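Local coordinates for protein threonine phosphate decarboxylase-like enzyme (Sulfurospirillum multivorans, PDB 6OUX) that catalyses the pyridoxal phosphate-dependent decarboxylation of L-serine O-phosphate to ethanolamine O-phosphate, the precursor of the link between nucleotide loop and corrin ring in norcobamides, at residues Val90-Leu95 against Glu100-Gly105. Residues are numbered along the deposited sequence; the frame is centred on the assembly and turned at random.
Sequences VMAESL and ENIFIG
I102 reaches into the side of the 90-95 helix with its CD1 methyl, and the whole contact is apolar. That methyl meets M91, A92 and L95 on the near side of the helix. CB of M91 lies 3.7 Å from I102 CD1. The backbone N of A92 is 3.6 Å from I102 CD1. On the next turn, CD2 of L95 is 4.0 Å from I102 CD1. M91 and L95 are one helical turn apart, joined by the L95 N to M91 O bond of 2.9 Å, so the isoleucine tip sits against a ridge whose spacing the helix itself sets. The extended I102 chain (chi2 173°) carries CD1 out from the strand to the helix backbone, while the L95 and I102 side chains cross at a slant, CD2 to CD1.

I104, two residues further along the strand and on the same face, makes the second touch, again on M91. Its CD1 lies 3.4 Å from CG of M91, closer than ordinary carbon-carbon van der Waals contact, which marks this as the tightest point of the interface. The first torsion of M91 (chi1 -64°), with CG beside the backbone N, brings this methylene to I104; the outer chain then bends at chi2 and chi3. M91 thus bridges both isoleucines, with CB toward I102 and CG toward I104.

Strand 254-257 adds to the apolar layer: Y255 touches M91 and L95, and L257 touches L95 and I102. A polar tie from the same helix is added by Q88, whose NE2 bonds to I102 O.

The segment axes approach to 9.8 Å at 120°, so the helix runs across the strand. Six residues, the last two in a short 3-10 turn, lead from helix 84-95 into edge strand 102-105, antiparallel to 254-257, making this a helix-on-sheet packing layer at the margin of the seven-stranded mixed sheet characteristic of the large domain of fold-type I PLP enzymes.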
loop_
_atom_site.group_PDB
_atom_site.type_symbol
_atom_site.label_atom_id
_atom_site.label_comp_id
_atom_site.label_asym_id
_atom_site.label_seq_id
_atom_site.Cartn_x
_atom_site.Cartn_y
_atom_site.Cartn_z
ATOM N N VAL A 90 -11.817 12.562 7.099
ATOM C CA VAL A 90 -11.435 12.207 8.456
ATOM C C VAL A 90 -10.277 13.090 8.898
ATOM O O VAL A 90 -10.307 13.623 9.982
ATOM C CB VAL A 90 -11.134 10.711 8.602
ATOM C CG1 VAL A 90 -10.626 10.390 9.986
ATOM C CG2 VAL A 90 -12.394 9.897 8.328
ATOM N N MET A 91 -9.249 13.217 8.067
ATOM C CA MET A 91 -8.043 14.002 8.397
ATOM C C MET A 91 -8.355 15.535 8.548
ATOM O O MET A 91 -7.771 16.220 9.390
ATOM C CB MET A 91 -6.910 13.704 7.380
ATOM C CG MET A 91 -6.332 12.252 7.336
ATOM S SD MET A 91 -5.513 11.849 8.900
ATOM C CE MET A 91 -3.987 12.677 8.589
ATOM N N ALA A 92 -9.334 16.055 7.796
ATOM C CA ALA A 92 -9.629 17.505 7.814
ATOM C C ALA A 92 -9.986 18.104 9.181
ATOM O O ALA A 92 -9.531 19.195 9.520
ATOM C CB ALA A 92 -10.709 17.844 6.814
ATOM N N GLU A 93 -10.813 17.385 9.916
ATOM C CA GLU A 93 -11.128 17.660 11.300
ATOM C C GLU A 93 -9.862 17.996 12.084
ATOM O O GLU A 93 -9.638 19.175 12.445
ATOM C CB GLU A 93 -11.831 16.418 11.891
ATOM C CG GLU A 93 -12.004 16.381 13.408
ATOM C CD GLU A 93 -12.546 15.039 13.868
ATOM O OE1 GLU A 93 -13.792 14.906 13.998
ATOM O OE2 GLU A 93 -11.720 14.109 14.069
ATOM N N SER A 94 -9.005 16.994 12.299
ATOM C CA SER A 94 -7.868 17.190 13.197
ATOM C C SER A 94 -6.728 17.991 12.614
ATOM O O SER A 94 -5.973 18.568 13.379
ATOM C CB SER A 94 -7.352 15.877 13.747
ATOM O OG SER A 94 -6.924 15.042 12.720
ATOM N N LEU A 95 -6.579 18.022 11.293
ATOM C CA LEU A 95 -5.546 18.853 10.677
ATOM C C LEU A 95 -5.928 20.347 10.529
ATOM O O LEU A 95 -5.027 21.185 10.492
ATOM C CB LEU A 95 -5.088 18.305 9.343
ATOM C CG LEU A 95 -3.956 17.278 9.244
ATOM C CD1 LEU A 95 -4.034 16.125 10.211
ATOM C CD2 LEU A 95 -3.927 16.720 7.837
ATOM N N GLU A 100 -9.812 18.566 0.501
ATOM C CA GLU A 100 -9.301 18.380 -0.871
ATOM C C GLU A 100 -7.807 18.792 -0.964
ATOM O O GLU A 100 -7.185 18.580 -1.968
ATOM C CB GLU A 100 -10.147 19.185 -1.904
ATOM C CG GLU A 100 -11.681 18.883 -1.997
ATOM C CD GLU A 100 -12.497 19.141 -0.761
ATOM O OE1 GLU A 100 -12.191 20.097 0.035
ATOM O OE2 GLU A 100 -13.475 18.375 -0.534
ATOM N N ASN A 101 -7.266 19.458 0.052
ATOM C CA ASN A 101 -5.802 19.720 0.136
ATOM C C ASN A 101 -4.967 18.549 0.781
ATOM O O ASN A 101 -3.741 18.622 0.829
ATOM C CB ASN A 101 -5.505 21.010 0.937
ATOM C CG ASN A 101 -5.838 22.267 0.184
ATOM O OD1 ASN A 101 -6.671 23.052 0.571
ATOM N ND2 ASN A 101 -5.193 22.460 -0.876
ATOM N N ILE A 102 -5.624 17.469 1.205
ATOM C CA ILE A 102 -4.980 16.287 1.829
ATOM C C ILE A 102 -4.868 15.104 0.862
ATOM O O ILE A 102 -5.860 14.742 0.278
ATOM C CB ILE A 102 -5.750 15.816 3.071
ATOM C CG1 ILE A 102 -6.000 16.980 4.013
ATOM C CG2 ILE A 102 -4.958 14.698 3.784
ATOM C CD1 ILE A 102 -6.906 16.724 5.217
ATOM N N PHE A 103 -3.651 14.569 0.682
ATOM C CA PHE A 103 -3.385 13.358 -0.038
ATOM C C PHE A 103 -2.948 12.273 0.997
ATOM O O PHE A 103 -1.986 12.472 1.785
ATOM C CB PHE A 103 -2.316 13.588 -1.142
ATOM C CG PHE A 103 -1.979 12.350 -1.904
ATOM C CD1 PHE A 103 -1.033 11.443 -1.408
ATOM C CD2 PHE A 103 -2.649 12.023 -3.090
ATOM C CE1 PHE A 103 -0.736 10.275 -2.067
ATOM C CE2 PHE A 103 -2.327 10.851 -3.785
ATOM C CZ PHE A 103 -1.367 9.985 -3.292
ATOM N N ILE A 104 -3.603 11.125 0.954
ATOM C CA ILE A 104 -3.319 10.000 1.878
ATOM C C ILE A 104 -2.655 8.876 1.078
ATOM O O ILE A 104 -3.209 8.457 0.066
ATOM C CB ILE A 104 -4.584 9.383 2.503
ATOM C CG1 ILE A 104 -5.612 10.427 2.987
ATOM C CG2 ILE A 104 -4.161 8.366 3.581
ATOM C CD1 ILE A 104 -5.292 11.058 4.289
ATOM N N GLY A 105 -1.467 8.423 1.488
ATOM C CA GLY A 105 -0.774 7.291 0.832
ATOM C C GLY A 105 -0.025 6.414 1.860
ATOM O O GLY A 105 -0.359 6.417 3.061
#